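C24 protein (Bizionia argentinensis JUB59, PDB 6OV6) probably serves as the receptor-binding tip of a bacteriophage long tail fibre, forming a slender trimer that binds manganese(II) in its shaft. Local coordinates at residues 190-196 with 252-256; 184-189 with 258-264; 146-151 with 271-277. One frame throughout, in Å; residues are numbered along the deposited sequence.

Contact 1. Residues 190-196 with 252-256; sequences SGNLDSR and HSHTF. With MN (manganese (II) ion), chain D.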
# COMPACT_ATOMS: atom_id res chain seq x y z
N SER A 190 24.38 -2.28 -4.85
CA SER A 190 25.67 -1.95 -5.46
C SER A 190 26.44 -1.09 -4.48
O SER A 190 25.87 -0.51 -3.55
CB SER A 190 25.47 -1.26 -6.81
OG SER A 190 24.79 -0.02 -6.69
N GLY A 191 27.75 -1.01 -4.68
CA GLY A 191 28.58 -0.20 -3.82
C GLY A 191 30.04 -0.32 -4.18
O GLY A 191 30.39 -1.03 -5.12
N ASN A 192 30.87 0.35 -3.40
CA ASN A 192 32.31 0.43 -3.65
C ASN A 192 33.14 0.06 -2.44
O ASN A 192 32.71 0.23 -1.30
CB ASN A 192 32.66 1.86 -4.06
CG ASN A 192 32.06 2.22 -5.40
OD1 ASN A 192 32.47 1.71 -6.45
ND2 ASN A 192 31.02 3.05 -5.37
N LEU A 193 34.37 -0.39 -2.71
CA LEU A 193 35.34 -0.74 -1.68
C LEU A 193 36.49 0.25 -1.73
O LEU A 193 36.86 0.70 -2.83
CB LEU A 193 35.90 -2.16 -1.92
CG LEU A 193 34.98 -3.39 -1.66
CD1 LEU A 193 34.30 -3.30 -0.34
CD2 LEU A 193 33.88 -3.55 -2.72
N ASP A 194 37.09 0.55 -0.58
CA ASP A 194 38.25 1.45 -0.57
C ASP A 194 39.52 0.64 -0.95
O ASP A 194 39.42 -0.59 -1.11
CB ASP A 194 38.37 2.18 0.78
CG ASP A 194 38.58 1.32 2.01
OD1 ASP A 194 38.31 0.11 1.95
OD2 ASP A 194 39.05 1.86 3.03
N SER A 195 40.65 1.34 -1.20
CA SER A 195 41.92 0.74 -1.65
C SER A 195 42.86 0.54 -0.48
O SER A 195 42.94 1.43 0.38
CB SER A 195 42.61 1.63 -2.69
OG SER A 195 41.88 1.64 -3.90
N ARG A 196 43.53 -0.63 -0.40
CA ARG A 196 44.46 -0.92 0.70
C ARG A 196 45.75 -1.51 0.17
O ARG A 196 45.77 -2.16 -0.88
CB ARG A 196 43.84 -1.90 1.72
CG ARG A 196 42.47 -1.47 2.28
CD ARG A 196 42.56 -0.72 3.61
NE ARG A 196 41.25 -0.22 4.05
CZ ARG A 196 40.50 -0.78 4.99
NH1 ARG A 196 40.93 -1.86 5.64
NH2 ARG A 196 39.32 -0.26 5.32
N HIS A 252 45.29 -1.86 -3.70
CA HIS A 252 44.34 -2.65 -4.48
C HIS A 252 42.95 -2.48 -3.87
O HIS A 252 42.82 -2.19 -2.68
CB HIS A 252 44.71 -4.15 -4.49
CG HIS A 252 44.28 -4.87 -3.25
ND1 HIS A 252 44.94 -4.68 -2.05
CD2 HIS A 252 43.24 -5.70 -3.05
CE1 HIS A 252 44.30 -5.42 -1.17
NE2 HIS A 252 43.25 -6.04 -1.72
N SER A 253 41.94 -2.73 -4.69
CA SER A 253 40.54 -2.71 -4.26
C SER A 253 39.89 -3.95 -4.85
O SER A 253 40.58 -4.78 -5.42
CB SER A 253 39.85 -1.45 -4.76
OG SER A 253 38.61 -1.31 -4.08
N HIS A 254 38.55 -4.09 -4.73
CA HIS A 254 37.81 -5.20 -5.34
C HIS A 254 36.51 -4.62 -5.90
O HIS A 254 36.11 -3.55 -5.47
CB HIS A 254 37.47 -6.32 -4.34
CG HIS A 254 38.66 -6.93 -3.67
ND1 HIS A 254 39.19 -8.13 -4.11
CD2 HIS A 254 39.38 -6.49 -2.62
CE1 HIS A 254 40.21 -8.39 -3.30
NE2 HIS A 254 40.39 -7.41 -2.41
N THR A 255 35.92 -5.28 -6.87
CA THR A 255 34.63 -4.89 -7.43
C THR A 255 33.57 -5.72 -6.71
O THR A 255 33.71 -6.93 -6.59
CB THR A 255 34.60 -5.12 -8.96
OG1 THR A 255 35.51 -4.20 -9.55
CG2 THR A 255 33.18 -4.92 -9.58
N PHE A 256 32.50 -5.08 -6.28
CA PHE A 256 31.37 -5.74 -5.66
C PHE A 256 30.32 -6.00 -6.74
O PHE A 256 29.97 -5.07 -7.48
CB PHE A 256 30.76 -4.84 -4.55
CG PHE A 256 29.51 -5.43 -3.92
CD1 PHE A 256 29.60 -6.43 -2.96
CD2 PHE A 256 28.25 -4.97 -4.28
CE1 PHE A 256 28.45 -6.96 -2.36
CE2 PHE A 256 27.10 -5.50 -3.69
CZ PHE A 256 27.20 -6.52 -2.76
MN MN D . 41.69 -7.23 -0.59
O HOH W 1 32.35 -2.14 -6.71
O HOH W 2 28.40 -2.84 -7.15
O HOH W 3 34.83 -1.07 -5.53
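Arg196 O meets the His252 imidazole obliquely and takes a weak, strongly bent hydrogen bond from ND1 (angle 126°), while the other ring nitrogen, NE2, binds manganese at 2.3 Å. His254 NE2 lies in the plane of the His252 ring, at its edge, and holds the same ion at 2.2 Å. Ser190 CA and a bridging water both lie at the CD2 edge of the Phe256 ring, near its plane. That water links Gly191 N to Phe256 O; a second joins Gly191 O to Phe256 N, and a third joins Leu193 N to His254 O. The backbones are thus spaced by water at this end, whereas Arg196 and His252 form a direct antiparallel hydrogen-bonded pair, with Arg196 N 2.9 Å from His252 O. Between the two regimes, Ser253 turns OG toward residues 193-194, anti to its own N (chi1 -167°), where Leu193 O at 2.9 Å and Asp194 O at 3.2 Å compete for one proton. Leu193 CD2 packs on Phe256 CB at 3.8 Å. Arg196 holds Asp194 OD2 side-on through NE and NH2, and Asp194 OD1 accepts from Thr255 N of the second subunit. His254 ND1 is hydrogen-bonded to Asp194 of the third subunit, which would help to set the ring's rotation toward the ion. The same two histidines of each of the other two subunits complete the six-nitrogen manganese site, the His-X-His arrangement of a metal-binding trimeric fibre shaft.

Contact 2. Residues 184-189 with 258-264; sequences TKKVTP and GNQQDNR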
# COMPACT_ATOMS: atom_id res chain seq x y z
N THR A 184 10.14 -0.59 -8.32
CA THR A 184 10.56 -1.80 -9.08
C THR A 184 10.30 -3.01 -8.23
O THR A 184 10.45 -2.95 -7.00
CB THR A 184 12.07 -1.76 -9.46
OG1 THR A 184 12.86 -1.66 -8.27
CG2 THR A 184 12.42 -0.63 -10.41
N LYS A 185 9.93 -4.13 -8.87
CA LYS A 185 9.65 -5.37 -8.17
C LYS A 185 10.97 -5.93 -7.57
O LYS A 185 10.98 -6.47 -6.46
CB LYS A 185 9.04 -6.37 -9.17
CG LYS A 185 8.49 -7.65 -8.58
CD LYS A 185 7.85 -8.56 -9.65
CE LYS A 185 6.49 -8.09 -10.17
NZ LYS A 185 5.70 -9.18 -10.86
N LYS A 186 12.07 -5.81 -8.35
CA LYS A 186 13.42 -6.29 -8.00
C LYS A 186 14.42 -5.15 -7.97
O LYS A 186 14.28 -4.18 -8.70
CB LYS A 186 13.91 -7.29 -9.08
CG LYS A 186 13.04 -8.55 -9.33
CD LYS A 186 12.85 -9.44 -8.14
CE LYS A 186 11.90 -10.56 -8.53
NZ LYS A 186 12.05 -11.74 -7.64
N VAL A 187 15.48 -5.30 -7.17
CA VAL A 187 16.58 -4.32 -7.08
C VAL A 187 17.88 -5.10 -6.82
O VAL A 187 17.83 -6.16 -6.22
CB VAL A 187 16.28 -3.28 -5.97
CG1 VAL A 187 16.28 -3.87 -4.55
CG2 VAL A 187 17.10 -2.00 -6.09
N THR A 188 19.01 -4.56 -7.26
CA THR A 188 20.31 -5.19 -7.04
C THR A 188 21.17 -4.21 -6.24
O THR A 188 21.45 -3.11 -6.74
CB THR A 188 20.96 -5.62 -8.36
OG1 THR A 188 20.13 -6.57 -9.00
CG2 THR A 188 22.36 -6.25 -8.16
N PRO A 189 21.62 -4.58 -5.02
CA PRO A 189 22.49 -3.66 -4.26
C PRO A 189 23.83 -3.47 -4.97
O PRO A 189 24.31 -4.37 -5.67
CB PRO A 189 22.68 -4.38 -2.91
CG PRO A 189 22.50 -5.80 -3.22
CD PRO A 189 21.39 -5.81 -4.25
N GLY A 258 26.50 -7.31 -6.76
CA GLY A 258 25.36 -7.67 -5.92
C GLY A 258 24.47 -8.74 -6.51
O GLY A 258 24.44 -8.94 -7.73
N ASN A 259 23.72 -9.44 -5.63
CA ASN A 259 22.73 -10.42 -6.06
C ASN A 259 21.38 -9.69 -6.07
O ASN A 259 21.13 -8.88 -5.19
CB ASN A 259 22.62 -11.58 -5.08
CG ASN A 259 23.88 -12.43 -5.04
OD1 ASN A 259 24.40 -12.78 -3.97
ND2 ASN A 259 24.40 -12.74 -6.20
N GLN A 260 20.52 -9.99 -7.04
CA GLN A 260 19.19 -9.38 -7.13
C GLN A 260 18.35 -9.76 -5.89
O GLN A 260 18.45 -10.87 -5.38
CB GLN A 260 18.48 -9.84 -8.40
CG GLN A 260 17.14 -9.11 -8.65
CD GLN A 260 16.63 -9.42 -10.04
OE1 GLN A 260 16.20 -10.54 -10.31
NE2 GLN A 260 16.73 -8.45 -10.94
N GLN A 261 17.55 -8.82 -5.39
CA GLN A 261 16.69 -9.07 -4.25
C GLN A 261 15.26 -8.59 -4.57
O GLN A 261 15.07 -7.78 -5.49
CB GLN A 261 17.25 -8.44 -2.98
CG GLN A 261 17.27 -6.94 -2.97
CD GLN A 261 18.11 -6.37 -1.85
OE1 GLN A 261 19.19 -6.87 -1.50
NE2 GLN A 261 17.65 -5.29 -1.25
N ASP A 262 14.29 -9.13 -3.86
CA ASP A 262 12.88 -8.80 -4.03
C ASP A 262 12.58 -7.54 -3.19
O ASP A 262 12.75 -7.52 -1.97
CB ASP A 262 12.00 -10.00 -3.63
CG ASP A 262 10.56 -9.89 -4.08
OD1 ASP A 262 10.01 -8.77 -4.04
OD2 ASP A 262 9.97 -10.93 -4.43
N ASN A 263 12.16 -6.48 -3.88
CA ASN A 263 11.92 -5.17 -3.29
C ASN A 263 10.55 -5.04 -2.59
O ASN A 263 10.26 -4.02 -1.98
CB ASN A 263 12.09 -4.10 -4.37
CG ASN A 263 12.55 -2.77 -3.88
OD1 ASN A 263 13.11 -2.61 -2.79
ND2 ASN A 263 12.33 -1.78 -4.70
N ARG A 264 9.74 -6.08 -2.67
CA ARG A 264 8.37 -6.04 -2.13
C ARG A 264 8.25 -6.40 -0.67
O ARG A 264 8.81 -7.40 -0.23
CB ARG A 264 7.43 -6.90 -2.95
CG ARG A 264 7.34 -6.44 -4.40
CD ARG A 264 6.64 -7.48 -5.24
NE ARG A 264 7.42 -8.70 -5.37
CZ ARG A 264 7.07 -9.72 -6.15
NH1 ARG A 264 5.97 -9.66 -6.88
NH2 ARG A 264 7.85 -10.79 -6.24
O HOH W 4 11.12 -13.28 -4.97
O HOH W 5 17.57 -5.71 -10.04
O HOH W 6 26.14 -4.62 -7.73
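Lys185 lays its CG over one face of the Arg264 guanidinium, 3.4 Å above the plane and over its centre, and the two side chains run side by side in the same direction. Lys185 NZ and Arg264 NH1 lie 4.0 Å apart, like charges probably offset by Asp174 of the third subunit, which forms salt bridges with both. Asp262 holds the guanidinium in its own plane, OD1 receiving NE and OD2 receiving NH2, while OD1 also accepts Arg264 N at 3.0 Å to close an Asx turn. Within the chain the backbones form a short two-stranded antiparallel sheet, continued at Gly258 by a strand of the third subunit: Val187 and Gln261 are its hydrogen-bonded pair, with Gln261 N 2.8 Å from Val187 O, and Lys186 faces Asp262 in the non-hydrogen-bonded pair. Packing is close beside Val187, whose CG1 touches Gln261 CG at 3.6 Å, and at Asn263, whose ND2 donates to Thr184 O nearly in its amide plane and also to Asp262 O of the second subunit. Gln261 and Asn263 also pack against their counterparts in the third subunit. The looser, exposed side carries Lys186, Thr188 and Gln260. The bend of Lys186 at chi2 (-60°) brings NZ only to 3.9 Å from Asp262 OD2, a long salt bridge; a water donates to OD2 but takes only a weak bond from NZ, and another water joins Thr188 OG1 to Gln260 NE2.

Contact 3. Residues 146-151 with 271-277; sequences SGWQLC and AYIIYIG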
# COMPACT_ATOMS: atom_id res chain seq x y z
N SER A 146 -22.81 -5.86 -11.43
CA SER A 146 -23.33 -5.02 -12.50
C SER A 146 -23.04 -3.55 -12.23
O SER A 146 -23.27 -3.05 -11.12
CB SER A 146 -24.84 -5.24 -12.65
OG SER A 146 -25.39 -4.31 -13.57
N GLY A 147 -22.52 -2.87 -13.25
CA GLY A 147 -22.18 -1.45 -13.15
C GLY A 147 -20.74 -1.23 -12.71
O GLY A 147 -20.24 -0.11 -12.78
N TRP A 148 -20.07 -2.29 -12.27
CA TRP A 148 -18.68 -2.22 -11.80
C TRP A 148 -17.74 -2.86 -12.81
O TRP A 148 -18.15 -3.77 -13.54
CB TRP A 148 -18.52 -2.94 -10.44
CG TRP A 148 -19.28 -2.29 -9.32
CD1 TRP A 148 -20.61 -2.40 -9.04
CD2 TRP A 148 -18.72 -1.49 -8.26
NE1 TRP A 148 -20.93 -1.68 -7.91
CE2 TRP A 148 -19.78 -1.11 -7.41
CE3 TRP A 148 -17.40 -1.06 -7.95
CZ2 TRP A 148 -19.57 -0.32 -6.27
CZ3 TRP A 148 -17.21 -0.25 -6.85
CH2 TRP A 148 -18.28 0.12 -6.02
N GLN A 149 -16.46 -2.46 -12.80
CA GLN A 149 -15.43 -3.08 -13.63
C GLN A 149 -14.09 -2.99 -12.91
O GLN A 149 -13.92 -2.16 -12.02
CB GLN A 149 -15.33 -2.40 -15.02
CG GLN A 149 -14.69 -1.02 -15.02
CD GLN A 149 -14.26 -0.61 -16.40
OE1 GLN A 149 -15.08 -0.14 -17.21
NE2 GLN A 149 -12.97 -0.73 -16.68
N LEU A 150 -13.13 -3.78 -13.37
CA LEU A 150 -11.76 -3.77 -12.88
C LEU A 150 -11.11 -2.43 -13.27
O LEU A 150 -11.38 -1.90 -14.36
CB LEU A 150 -11.04 -4.94 -13.57
CG LEU A 150 -9.82 -5.56 -12.90
CD1 LEU A 150 -10.20 -6.24 -11.56
CD2 LEU A 150 -9.15 -6.55 -13.84
N CYS A 151 -10.27 -1.84 -12.38
CA CYS A 151 -9.52 -0.63 -12.71
C CYS A 151 -8.34 -1.12 -13.57
O CYS A 151 -7.28 -1.48 -13.04
CB CYS A 151 -9.04 0.09 -11.45
SG CYS A 151 -10.41 0.75 -10.44
N ALA A 271 -8.51 -7.26 -5.81
CA ALA A 271 -8.82 -6.55 -7.04
C ALA A 271 -9.26 -5.12 -6.71
O ALA A 271 -9.95 -4.89 -5.71
CB ALA A 271 -9.92 -7.27 -7.80
N TYR A 272 -8.87 -4.18 -7.55
CA TYR A 272 -9.32 -2.79 -7.52
C TYR A 272 -10.43 -2.69 -8.57
O TYR A 272 -10.19 -2.94 -9.76
CB TYR A 272 -8.22 -1.78 -7.82
CG TYR A 272 -7.30 -1.61 -6.65
CD1 TYR A 272 -7.72 -0.95 -5.50
CD2 TYR A 272 -6.01 -2.16 -6.66
CE1 TYR A 272 -6.89 -0.83 -4.39
CE2 TYR A 272 -5.17 -2.04 -5.54
CZ TYR A 272 -5.63 -1.40 -4.40
OH TYR A 272 -4.87 -1.29 -3.27
N ILE A 273 -11.64 -2.40 -8.12
CA ILE A 273 -12.79 -2.26 -9.02
C ILE A 273 -13.37 -0.86 -8.88
O ILE A 273 -13.11 -0.18 -7.88
CB ILE A 273 -13.86 -3.37 -8.83
CG1 ILE A 273 -14.56 -3.28 -7.42
CG2 ILE A 273 -13.32 -4.78 -9.19
CD1 ILE A 273 -15.82 -4.20 -7.27
N ILE A 274 -14.19 -0.43 -9.84
CA ILE A 274 -14.77 0.90 -9.76
C ILE A 274 -16.18 0.91 -10.34
O ILE A 274 -16.47 0.15 -11.25
CB ILE A 274 -13.84 1.94 -10.44
CG1 ILE A 274 -14.18 3.40 -10.06
CG2 ILE A 274 -13.69 1.72 -11.96
CD1 ILE A 274 -13.05 4.33 -10.18
N TYR A 275 -17.03 1.75 -9.80
CA TYR A 275 -18.39 1.85 -10.30
C TYR A 275 -18.42 2.81 -11.50
O TYR A 275 -18.02 3.95 -11.38
CB TYR A 275 -19.34 2.30 -9.20
CG TYR A 275 -20.77 2.32 -9.69
CD1 TYR A 275 -21.50 1.15 -9.83
CD2 TYR A 275 -21.38 3.52 -10.05
CE1 TYR A 275 -22.82 1.16 -10.29
CE2 TYR A 275 -22.70 3.54 -10.54
CZ TYR A 275 -23.40 2.37 -10.66
OH TYR A 275 -24.70 2.41 -11.12
N ILE A 276 -18.91 2.33 -12.64
CA ILE A 276 -19.04 3.10 -13.88
C ILE A 276 -20.49 3.55 -14.07
O ILE A 276 -20.74 4.74 -14.27
CB ILE A 276 -18.47 2.31 -15.10
CG1 ILE A 276 -16.94 1.98 -14.92
CG2 ILE A 276 -18.72 3.04 -16.45
CD1 ILE A 276 -15.93 3.22 -14.87
N GLY A 277 -21.43 2.62 -13.99
CA GLY A 277 -22.85 2.93 -14.16
C GLY A 277 -23.61 1.74 -14.74
O GLY A 277 -23.01 0.98 -15.54
OXT GLY A 277 -24.81 1.61 -14.43
O HOH W 7 -7.65 -3.15 -11.08
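Trp148 and Tyr275 form the apolar centre. Tyr275 CB sits over the six-membered ring of Trp148, 3.7 Å from its centroid and 4° off the normal, while the phenol turns its edge toward the face of the five-membered ring in a T-shaped pair (centroids 5.0 Å apart, planes at 68°). Ile273 CD1 adds an oblique contact to Trp148 CE3 at 3.6 Å; CG1 of Ile273 stands between N and the carbonyl carbon (chi1 66°), directed toward the indole. On the other face of the strands, Cys151 SG rests 3.6 Å from Ile274 CB, and the Gln149 and Ile276 side chains cross obliquely, with CG and OE1 of Gln149 against CG1 of Ile276. The backbone frame is antiparallel: Gln149 and Ile274 exchange both bonds, and Cys151 N gives a nearly straight bond to Tyr272 O. Toward the C-terminus, Gly147 O is gripped twice, by Ile276 N at 2.8 Å and by Gly277 N at 3.2 Å. Gly147 brings its CA to 3.9 Å from Tyr275 CE1. At the polar edge, Arg125 of the third subunit forms a salt bridge with the terminal carboxylate and accepts from Trp148 NE1 through its carbonyl. Within this chain, strand 148-150 is an outer strand of a three-stranded antiparallel sheet, with 267-275 central and 135-137 beyond it.

How the contacts relate
The three contacts follow one another along an elongated chain and nest in sequence: contact 1 lies inside the loop closed by contact 2, and contact 2 inside that closed by contact 3. Contacts 1 and 2 adjoin, their centres about 21 Å apart, and Phe256 CE2 touches Pro189 O at 3.6 Å. Contact 3 stands apart, with nearest atoms about 13 Å from contact 2 and about 29 Å from contact 1, although strand 256-262 leads on to strand 267-275. Manganese belongs to contact 1; the other two lie away from it. All three touch the third subunit, which places each at the trimer interface.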